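Local coordinates for group II chitinase (Ostrinia furnacalis, PDB 6JAV), which probably hydrolyses chitin as an endochitinase, this chain being a catalytic domain of glycoside hydrolase family 18 cut from a much longer chitin-binding protein, at residues S17-G22 / A54-S59; I39-A44 / R64-V69; S297-V302 / A313-Q318. All coordinates share one frame; numbering follows the deposited sequence.

Contact 1. Residues S17-G22 / A54-S59; sequences SWYRPG and AHDTWS
W18 and S59 mark the closest backbone approach, with W18 CA 8.5 Å from S59 CA. The backbones therefore stay apart and side chains bridge them. W18 ends a short 3-10 segment, and Y19 is the centre of an inverse gamma turn. In the other segment D56 is the N-cap of the helix that starts at T57.

Y19 and D56 meet tip to tip. The hydroxyl of Y19 donates to the carboxylate, with Y19 OH 2.6 Å from D56 OD2. It uses the syn lone pair of OD2. Ring and carboxylate planes are only 22° apart, so the acid lies close to the plane of the phenol. The other oxygen does the capping: S59 N donates to D56 OD1 at 3.2 Å. This bond is fairly straight, at 164°, but it reaches OD1 from above the carboxylate plane. The two bonds together fix the rotation of the carboxylate. Hydrogen bonding from Y19 and S59 N would probably stabilise its negative charge.

The six-membered ring of W18 meets the five-membered ring of W58 obliquely, with W18 CZ3 3.6 Å from W58 CD1. The planes are 28° apart, but the rings are slid so far that they barely overlap. W58 CG is anti to the backbone N, which sets it on the side of W18. The Y19 hydroxyl also lies in the plane of the W58 ring, at its edge. S59 CB packs on W18 CE3 at 3.8 Å.

Further along the first segment, R20 touches the bound inhibitor and forms a salt bridge with D349. The contact lies at the surface and joins the loop after strand 8-14 to the start of helix 57-62. W18 also meets F65 of helix 65-70.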
loop_
_atom_site.group_PDB
_atom_site.type_symbol
_atom_site.label_atom_id
_atom_site.label_comp_id
_atom_site.label_asym_id
_atom_site.label_seq_id
_atom_site.Cartn_x
_atom_site.Cartn_y
_atom_site.Cartn_z
ATOM N N SER A 17 11.366 -7.357 -5.152
ATOM C CA SER A 17 11.198 -7.165 -6.586
ATOM C C SER A 17 12.503 -7.342 -7.351
ATOM O O SER A 17 12.488 -7.429 -8.587
ATOM C CB SER A 17 10.577 -5.783 -6.853
ATOM O OG SER A 17 11.359 -4.717 -6.352
ATOM N N TRP A 18 13.626 -7.418 -6.635
ATOM C CA TRP A 18 14.910 -7.708 -7.258
ATOM C C TRP A 18 14.947 -9.119 -7.823
ATOM O O TRP A 18 15.631 -9.358 -8.824
ATOM C CB TRP A 18 15.983 -7.571 -6.175
ATOM C CG TRP A 18 17.407 -7.544 -6.645
ATOM C CD1 TRP A 18 17.885 -6.987 -7.790
ATOM C CD2 TRP A 18 18.541 -8.028 -5.918
ATOM N NE1 TRP A 18 19.259 -7.136 -7.851
ATOM C CE2 TRP A 18 19.682 -7.768 -6.711
ATOM C CE3 TRP A 18 18.701 -8.666 -4.680
ATOM C CZ2 TRP A 18 20.975 -8.115 -6.300
ATOM C CZ3 TRP A 18 19.999 -9.008 -4.268
ATOM C CH2 TRP A 18 21.109 -8.736 -5.083
ATOM N N TYR A 19 14.212 -10.042 -7.214
ATOM C CA TYR A 19 14.239 -11.465 -7.562
ATOM C C TYR A 19 13.103 -11.779 -8.522
ATOM O O TYR A 19 12.180 -12.536 -8.216
ATOM C CB TYR A 19 14.090 -12.311 -6.316
ATOM C CG TYR A 19 15.079 -12.018 -5.219
ATOM C CD1 TYR A 19 16.361 -12.547 -5.261
ATOM C CD2 TYR A 19 14.727 -11.227 -4.139
ATOM C CE1 TYR A 19 17.267 -12.318 -4.236
ATOM C CE2 TYR A 19 15.622 -10.995 -3.107
ATOM C CZ TYR A 19 16.890 -11.536 -3.160
ATOM O OH TYR A 19 17.771 -11.287 -2.133
ATOM N N ARG A 20 13.155 -11.098 -9.653
ATOM C CA ARG A 20 12.222 -11.327 -10.742
ATOM C C ARG A 20 13.016 -11.442 -12.030
ATOM O O ARG A 20 14.072 -10.811 -12.186
ATOM C CB ARG A 20 11.233 -10.152 -10.846
ATOM C CG ARG A 20 10.242 -10.126 -9.703
ATOM C CD ARG A 20 9.152 -9.044 -9.828
ATOM N NE ARG A 20 8.320 -9.124 -8.622
ATOM C CZ ARG A 20 7.720 -8.082 -8.041
ATOM N NH1 ARG A 20 7.822 -6.877 -8.543
ATOM N NH2 ARG A 20 7.028 -8.269 -6.924
ATOM N N PRO A 21 12.511 -12.222 -12.985
ATOM C CA PRO A 21 13.257 -12.463 -14.226
ATOM C C PRO A 21 13.139 -11.308 -15.203
ATOM O O PRO A 21 12.165 -10.545 -15.193
ATOM C CB PRO A 21 12.564 -13.707 -14.794
ATOM C CG PRO A 21 11.147 -13.598 -14.306
ATOM C CD PRO A 21 11.265 -13.003 -12.907
ATOM N N GLY A 22 14.147 -11.196 -16.070
ATOM C CA GLY A 22 14.056 -10.309 -17.217
ATOM C C GLY A 22 13.641 -8.900 -16.854
ATOM O O GLY A 22 14.168 -8.290 -15.913
ATOM N N ALA A 54 16.694 -6.649 9.742
ATOM C CA ALA A 54 16.563 -6.732 8.290
ATOM C C ALA A 54 15.941 -8.056 7.870
ATOM O O ALA A 54 16.250 -9.122 8.426
ATOM C CB ALA A 54 17.932 -6.599 7.619
ATOM N N HIS A 55 15.054 -7.977 6.879
ATOM C CA HIS A 55 14.392 -9.162 6.358
ATOM C C HIS A 55 15.311 -9.977 5.462
ATOM O O HIS A 55 15.330 -11.206 5.544
ATOM C CB HIS A 55 13.161 -8.727 5.563
ATOM C CG HIS A 55 12.525 -9.838 4.799
ATOM N ND1 HIS A 55 12.487 -9.869 3.421
ATOM C CD2 HIS A 55 11.918 -10.973 5.223
ATOM C CE1 HIS A 55 11.862 -10.966 3.029
ATOM N NE2 HIS A 55 11.513 -11.655 4.103
ATOM N N ASP A 56 16.080 -9.316 4.600
ATOM C CA ASP A 56 16.881 -10.005 3.589
ATOM C C ASP A 56 18.292 -9.435 3.711
ATOM O O ASP A 56 18.621 -8.419 3.099
ATOM C CB ASP A 56 16.240 -9.736 2.217
ATOM C CG ASP A 56 17.036 -10.307 1.060
ATOM O OD1 ASP A 56 18.125 -10.852 1.282
ATOM O OD2 ASP A 56 16.533 -10.202 -0.083
ATOM N N THR A 57 19.161 -10.105 4.485
ATOM C CA THR A 57 20.505 -9.557 4.661
ATOM C C THR A 57 21.284 -9.497 3.348
ATOM O O THR A 57 22.101 -8.580 3.166
ATOM C CB THR A 57 21.270 -10.320 5.740
ATOM O OG1 THR A 57 21.380 -11.686 5.351
ATOM C CG2 THR A 57 20.542 -10.219 7.061
ATOM N N TRP A 58 21.030 -10.430 2.420
ATOM C CA TRP A 58 21.769 -10.447 1.152
ATOM C C TRP A 58 21.527 -9.156 0.372
ATOM O O TRP A 58 22.472 -8.546 -0.146
ATOM C CB TRP A 58 21.385 -11.678 0.309
ATOM C CG TRP A 58 21.947 -11.733 -1.140
ATOM C CD1 TRP A 58 21.228 -11.733 -2.302
ATOM C CD2 TRP A 58 23.317 -11.819 -1.525
ATOM N NE1 TRP A 58 22.069 -11.810 -3.392
ATOM C CE2 TRP A 58 23.360 -11.862 -2.936
ATOM C CE3 TRP A 58 24.502 -11.857 -0.818
ATOM C CZ2 TRP A 58 24.563 -11.933 -3.648
ATOM C CZ3 TRP A 58 25.708 -11.916 -1.524
ATOM C CH2 TRP A 58 25.723 -11.949 -2.919
ATOM N N SER A 59 20.263 -8.724 0.272
ATOM C CA SER A 59 20.002 -7.477 -0.449
ATOM C C SER A 59 20.226 -6.262 0.448
ATOM O O SER A 59 20.994 -5.355 0.095
ATOM C CB SER A 59 18.593 -7.473 -1.051
ATOM O OG SER A 59 17.601 -7.531 -0.030
#

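Contact 2. Residues I39-A44 / R64-V69; sequences IVYGFA and RFYERV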
loop_
_atom_site.group_PDB
_atom_site.type_symbol
_atom_site.label_atom_id
_atom_site.label_comp_id
_atom_site.label_asym_id
_atom_site.label_seq_id
_atom_site.Cartn_x
_atom_site.Cartn_y
_atom_site.Cartn_z
ATOM N N ILE A 39 9.800 7.967 -0.066
ATOM C CA ILE A 39 9.960 6.563 -0.424
ATOM C C ILE A 39 9.947 5.778 0.867
ATOM O O ILE A 39 10.613 6.169 1.837
ATOM C CB ILE A 39 11.280 6.318 -1.177
ATOM C CG1 ILE A 39 11.234 7.016 -2.534
ATOM C CG2 ILE A 39 11.512 4.816 -1.332
ATOM C CD1 ILE A 39 12.620 7.229 -3.158
ATOM N N VAL A 40 9.185 4.684 0.893
ATOM C CA VAL A 40 9.104 3.822 2.065
ATOM C C VAL A 40 9.632 2.447 1.684
ATOM O O VAL A 40 9.132 1.823 0.739
ATOM C CB VAL A 40 7.680 3.731 2.621
ATOM C CG1 VAL A 40 7.701 2.839 3.865
ATOM C CG2 VAL A 40 7.155 5.110 2.961
ATOM N N TYR A 41 10.629 1.971 2.425
ATOM C CA TYR A 41 11.315 0.727 2.089
ATOM C C TYR A 41 10.607 -0.449 2.751
ATOM O O TYR A 41 10.605 -0.565 3.985
ATOM C CB TYR A 41 12.749 0.837 2.625
ATOM C CG TYR A 41 13.688 -0.259 2.180
ATOM C CD1 TYR A 41 13.542 -1.568 2.625
ATOM C CD2 TYR A 41 14.752 0.048 1.332
ATOM C CE1 TYR A 41 14.421 -2.570 2.210
ATOM C CE2 TYR A 41 15.643 -0.925 0.936
ATOM C CZ TYR A 41 15.461 -2.232 1.354
ATOM O OH TYR A 41 16.351 -3.204 0.934
ATOM N N GLY A 42 10.054 -1.359 1.953
ATOM C CA GLY A 42 9.401 -2.554 2.475
ATOM C C GLY A 42 10.290 -3.774 2.276
ATOM O O GLY A 42 10.733 -4.041 1.150
ATOM N N PHE A 43 10.565 -4.514 3.355
ATOM C CA PHE A 43 10.187 -4.271 4.748
ATOM C C PHE A 43 11.348 -4.744 5.618
ATOM O O PHE A 43 12.114 -5.653 5.233
ATOM C CB PHE A 43 9.000 -5.157 5.150
ATOM C CG PHE A 43 7.696 -4.746 4.541
ATOM C CD1 PHE A 43 7.031 -3.642 5.011
ATOM C CD2 PHE A 43 7.150 -5.469 3.496
ATOM C CE1 PHE A 43 5.816 -3.247 4.458
ATOM C CE2 PHE A 43 5.941 -5.085 2.932
ATOM C CZ PHE A 43 5.279 -3.968 3.415
ATOM N N ALA A 44 11.469 -4.163 6.802
ATOM C CA ALA A 44 12.127 -4.784 7.946
ATOM C C ALA A 44 11.090 -5.603 8.718
ATOM O O ALA A 44 9.878 -5.438 8.539
ATOM C CB ALA A 44 12.731 -3.709 8.849
ATOM N N ARG A 64 23.863 -3.711 -0.106
ATOM C CA ARG A 64 23.737 -2.298 0.252
ATOM C C ARG A 64 22.408 -1.689 -0.201
ATOM O O ARG A 64 22.339 -0.483 -0.490
ATOM C CB ARG A 64 24.931 -1.490 -0.262
ATOM C CG ARG A 64 26.267 -2.049 0.288
ATOM C CD ARG A 64 27.189 -0.962 0.731
ATOM N NE ARG A 64 27.002 0.180 -0.153
ATOM C CZ ARG A 64 26.733 1.417 0.251
ATOM N NH1 ARG A 64 26.701 1.717 1.535
ATOM N NH2 ARG A 64 26.556 2.371 -0.650
ATOM N N PHE A 65 21.320 -2.488 -0.224
ATOM C CA PHE A 65 20.042 -1.919 -0.672
ATOM C C PHE A 65 19.549 -0.807 0.253
ATOM O O PHE A 65 18.993 0.184 -0.235
ATOM C CB PHE A 65 18.951 -2.990 -0.798
ATOM C CG PHE A 65 18.904 -3.690 -2.140
ATOM C CD1 PHE A 65 20.058 -3.942 -2.862
ATOM C CD2 PHE A 65 17.690 -4.140 -2.653
ATOM C CE1 PHE A 65 19.988 -4.612 -4.104
ATOM C CE2 PHE A 65 17.622 -4.808 -3.877
ATOM C CZ PHE A 65 18.783 -5.047 -4.599
ATOM N N TYR A 66 19.712 -0.938 1.581
ATOM C CA TYR A 66 19.301 0.178 2.438
ATOM C C TYR A 66 20.013 1.465 2.020
ATOM O O TYR A 66 19.368 2.511 1.805
ATOM C CB TYR A 66 19.611 -0.096 3.903
ATOM C CG TYR A 66 18.709 -1.023 4.682
ATOM C CD1 TYR A 66 17.516 -1.542 4.164
ATOM C CD2 TYR A 66 19.057 -1.350 5.979
ATOM C CE1 TYR A 66 16.698 -2.387 4.943
ATOM C CE2 TYR A 66 18.262 -2.176 6.748
ATOM C CZ TYR A 66 17.090 -2.686 6.226
ATOM O OH TYR A 66 16.313 -3.522 7.020
ATOM N N GLU A 67 21.346 1.413 1.891
ATOM C CA GLU A 67 22.091 2.600 1.494
ATOM C C GLU A 67 21.674 3.108 0.129
ATOM O O GLU A 67 21.606 4.326 -0.097
ATOM C CB GLU A 67 23.587 2.312 1.513
ATOM C CG GLU A 67 24.087 1.971 2.884
ATOM C CD GLU A 67 23.885 0.584 3.227
ATOM O OE1 GLU A 67 23.076 -0.057 2.536
ATOM O OE2 GLU A 67 24.449 0.044 4.206
ATOM N N ARG A 68 21.399 2.195 -0.811
ATOM C CA ARG A 68 21.089 2.600 -2.166
ATOM C C ARG A 68 19.692 3.197 -2.287
ATOM O O ARG A 68 19.418 3.864 -3.293
ATOM C CB ARG A 68 21.269 1.400 -3.104
ATOM C CG ARG A 68 22.771 1.080 -3.336
ATOM C CD ARG A 68 22.920 -0.357 -3.746
ATOM N NE ARG A 68 22.315 -0.599 -5.047
ATOM C CZ ARG A 68 22.269 -1.794 -5.634
ATOM N NH1 ARG A 68 22.791 -2.866 -5.032
ATOM N NH2 ARG A 68 21.725 -1.912 -6.831
ATOM N N VAL A 69 18.769 2.932 -1.353
ATOM C CA VAL A 69 17.497 3.653 -1.365
ATOM C C VAL A 69 17.587 4.951 -0.555
ATOM O O VAL A 69 17.028 5.990 -0.958
ATOM C CB VAL A 69 16.382 2.707 -0.877
ATOM C CG1 VAL A 69 15.022 3.424 -0.848
ATOM C CG2 VAL A 69 16.280 1.513 -1.833
HETATM O O HOH W 1 14.735 -5.266 5.705
#
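Y66 OH and F43 O are joined by one water, which makes the polar link between the two segments. The water donates to F43 O at 2.7 Å and accepts from Y66 OH, also at 2.7 Å. The Y66 hydroxyl is thereby tied to the strand backbone. Y41 OH, at the end of a strand side chain, is held by a hydrogen bond to D60 of helix 57-62. It also packs against F65. F65 CB is 3.1 Å from Y41 OH, a close contact.

The centre of the packing is a T-shaped pair. The edge of Y66 points at one face of Y41, with planes at 82° and centroids 5.0 Å apart. Y66 CD1 makes the closest approach, 3.5 Å from Y41 CZ, and sits toward the rim of the ring. Y41 CG is anti to its backbone N (chi1 -170°), which sets it out toward the helix. V69 closes on the edge of the same ring, with V69 CG2 3.7 Å from Y41 CE2. The other methyl of V69, CG1, meets I39 CG2 at 3.8 Å. A44 CB lies near the Y66 hydroxyl. All six of the touching residues are buried.

Strand 39-44 and helix 65-69 run nearly antiparallel, at 166°, with axes 10.2 Å apart at their closest. This is helix-on-strand packing on the outside of the family's TIM barrel. Strand 38-46 runs parallel to its neighbours 8-14 and 78-84. I39 touches Y13 of the first and A44 touches L81 of the second. Y66 also packs on A54 of strand 52-54, and its ring meets F120 and Y118 edge-to-face.

Contact 3. Residues S297-V302 / A313-Q318; sequences SGWTVV and AYKGNQ
W299 carries K315 on one face of its indole, and Y314 carries T300 on one face of its phenol. K315 CB stands 3.5 Å from the centroid of the W299 five-membered ring and only 8° off its normal, a CH-pi contact. At the edge of the indole, near its plane, lie A313 O and S297 O. Q318 CB touches the far end of the ring at W299 CH2, 3.5 Å away. T300 CB makes a second CH-pi contact, 4.0 Å from the centroid of the Y314 ring. V302 CG2 approaches the edge of that ring.

K315 crosses the indole at about a right angle. Its CG is anti to the backbone N (chi1 -176°), and the chain beyond is extended. The amine then donates to the backbone of the other segment, with K315 NZ 2.8 Å from S297 O. S297 is the first residue past helix 287-296.

T300 and Y314 form an antiparallel hydrogen-bonded pair. T300 N is 2.9 Å from Y314 O, and Y314 N is 2.9 Å from T300 O. The next pair, V301 with A313, is non-hydrogen-bonded. A water joins T300 OG1, 2.6 Å away, and donates to Y314 O. Beyond K315 the chain reverses in a type II' turn to Q318.

Strands 300-302 and 312-315 make a beta hairpin at the surface. Strand 318-321 extends it on the far side of the turn and pairs in turn with strand 244-257. V301 and A313 face I294 of helix 287-296. Y314 points to the other face, where its ring stacks on H263.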
loop_
_atom_site.group_PDB
_atom_site.type_symbol
_atom_site.label_atom_id
_atom_site.label_comp_id
_atom_site.label_asym_id
_atom_site.label_seq_id
_atom_site.Cartn_x
_atom_site.Cartn_y
_atom_site.Cartn_z
ATOM N N SER A 297 -2.522 -9.898 -25.976
ATOM C CA SER A 297 -3.184 -11.186 -25.833
ATOM C C SER A 297 -4.700 -11.099 -25.950
ATOM O O SER A 297 -5.383 -12.075 -25.630
ATOM C CB SER A 297 -2.776 -11.891 -24.540
ATOM O OG SER A 297 -1.381 -12.150 -24.557
ATOM N N GLY A 298 -5.238 -9.958 -26.366
ATOM C CA GLY A 298 -6.655 -9.877 -26.676
ATOM C C GLY A 298 -7.608 -9.941 -25.503
ATOM O O GLY A 298 -8.776 -10.311 -25.687
ATOM N N TRP A 299 -7.171 -9.603 -24.293
ATOM C CA TRP A 299 -8.123 -9.609 -23.188
ATOM C C TRP A 299 -9.132 -8.485 -23.402
ATOM O O TRP A 299 -8.791 -7.410 -23.902
ATOM C CB TRP A 299 -7.406 -9.405 -21.852
ATOM C CG TRP A 299 -6.622 -10.608 -21.358
ATOM C CD1 TRP A 299 -5.846 -11.450 -22.112
ATOM C CD2 TRP A 299 -6.536 -11.092 -20.017
ATOM N NE1 TRP A 299 -5.286 -12.413 -21.324
ATOM C CE2 TRP A 299 -5.687 -12.217 -20.031
ATOM C CE3 TRP A 299 -7.103 -10.684 -18.796
ATOM C CZ2 TRP A 299 -5.383 -12.946 -18.877
ATOM C CZ3 TRP A 299 -6.793 -11.402 -17.654
ATOM C CH2 TRP A 299 -5.941 -12.523 -17.704
ATOM N N THR A 300 -10.378 -8.740 -23.022
ATOM C CA THR A 300 -11.458 -7.777 -23.218
ATOM C C THR A 300 -11.567 -6.902 -21.972
ATOM O O THR A 300 -11.570 -7.424 -20.858
ATOM C CB THR A 300 -12.766 -8.538 -23.415
ATOM O OG1 THR A 300 -12.633 -9.426 -24.537
ATOM C CG2 THR A 300 -13.898 -7.565 -23.675
ATOM N N VAL A 301 -11.679 -5.590 -22.169
ATOM C CA VAL A 301 -11.705 -4.615 -21.077
ATOM C C VAL A 301 -13.126 -4.095 -20.909
ATOM O O VAL A 301 -13.773 -3.734 -21.899
ATOM C CB VAL A 301 -10.744 -3.456 -21.364
ATOM C CG1 VAL A 301 -10.825 -2.425 -20.259
ATOM C CG2 VAL A 301 -9.325 -3.999 -21.529
ATOM N N VAL A 302 -13.610 -4.046 -19.668
ATOM C CA VAL A 302 -14.904 -3.433 -19.354
ATOM C C VAL A 302 -14.646 -2.255 -18.419
ATOM O O VAL A 302 -14.088 -2.442 -17.328
ATOM C CB VAL A 302 -15.865 -4.432 -18.705
ATOM C CG1 VAL A 302 -17.193 -3.748 -18.318
ATOM C CG2 VAL A 302 -16.102 -5.651 -19.621
ATOM N N ALA A 313 -10.695 -6.807 -16.792
ATOM C CA ALA A 313 -10.363 -7.410 -18.085
ATOM C C ALA A 313 -10.415 -8.925 -17.972
ATOM O O ALA A 313 -10.132 -9.495 -16.918
ATOM C CB ALA A 313 -8.977 -6.954 -18.571
ATOM N N TYR A 314 -10.750 -9.601 -19.086
ATOM C CA TYR A 314 -10.909 -11.047 -18.989
ATOM C C TYR A 314 -10.561 -11.728 -20.304
ATOM O O TYR A 314 -10.594 -11.119 -21.375
ATOM C CB TYR A 314 -12.325 -11.452 -18.538
ATOM C CG TYR A 314 -13.400 -11.028 -19.523
ATOM C CD1 TYR A 314 -13.974 -9.759 -19.469
ATOM C CD2 TYR A 314 -13.806 -11.892 -20.539
ATOM C CE1 TYR A 314 -14.936 -9.363 -20.386
ATOM C CE2 TYR A 314 -14.764 -11.512 -21.445
ATOM C CZ TYR A 314 -15.324 -10.255 -21.374
ATOM O OH TYR A 314 -16.276 -9.892 -22.301
ATOM N N LYS A 315 -10.197 -13.002 -20.187
ATOM C CA LYS A 315 -10.017 -13.862 -21.354
ATOM C C LYS A 315 -10.160 -15.296 -20.882
ATOM O O LYS A 315 -9.519 -15.706 -19.910
ATOM C CB LYS A 315 -8.653 -13.643 -22.010
ATOM C CG LYS A 315 -8.507 -14.484 -23.285
ATOM C CD LYS A 315 -7.238 -14.191 -24.013
ATOM C CE LYS A 315 -7.198 -14.956 -25.333
ATOM N NZ LYS A 315 -5.842 -14.857 -25.951
ATOM N N GLY A 316 -11.018 -16.053 -21.557
ATOM C CA GLY A 316 -11.240 -17.421 -21.122
ATOM C C GLY A 316 -11.793 -17.418 -19.716
ATOM O O GLY A 316 -12.732 -16.682 -19.398
ATOM N N ASN A 317 -11.169 -18.200 -18.834
ATOM C CA ASN A 317 -11.590 -18.255 -17.441
ATOM C C ASN A 317 -10.737 -17.376 -16.519
ATOM O O ASN A 317 -10.761 -17.573 -15.304
ATOM C CB ASN A 317 -11.671 -19.704 -16.939
ATOM C CG ASN A 317 -10.307 -20.340 -16.695
ATOM O OD1 ASN A 317 -9.261 -19.795 -17.057
ATOM N ND2 ASN A 317 -10.320 -21.512 -16.072
ATOM N N GLN A 318 -9.993 -16.424 -17.072
ATOM C CA GLN A 318 -9.172 -15.515 -16.275
ATOM C C GLN A 318 -9.794 -14.125 -16.274
ATOM O O GLN A 318 -10.280 -13.651 -17.303
ATOM C CB GLN A 318 -7.771 -15.433 -16.862
ATOM C CG GLN A 318 -7.043 -16.772 -16.795
ATOM C CD GLN A 318 -6.886 -17.248 -15.371
ATOM O OE1 GLN A 318 -6.197 -16.614 -14.564
ATOM N NE2 GLN A 318 -7.538 -18.352 -15.034
HETATM O O HOH W 2 -11.534 -11.740 -24.088
#

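How the contacts relate
From the N terminus, strand 8-14 leads into segment 17-22, and the chain continues into strand 38-46. Segment 54-59 follows and closes contact 1. Segment 64-69 then closes contact 2, so the two contacts cross along the chain. They also touch: a probable hydrogen bond joins S59 O to F65 N, and H55 CB packs on F43 O. Together they tie the loop after strand 8-14, strand 38-46 and the successive helices 57-62 and 65-70. Contact 3 comes much later. It closes a short hairpin at the surface, with its centre about 31 Å from that of contact 1 and 36 Å from that of contact 2.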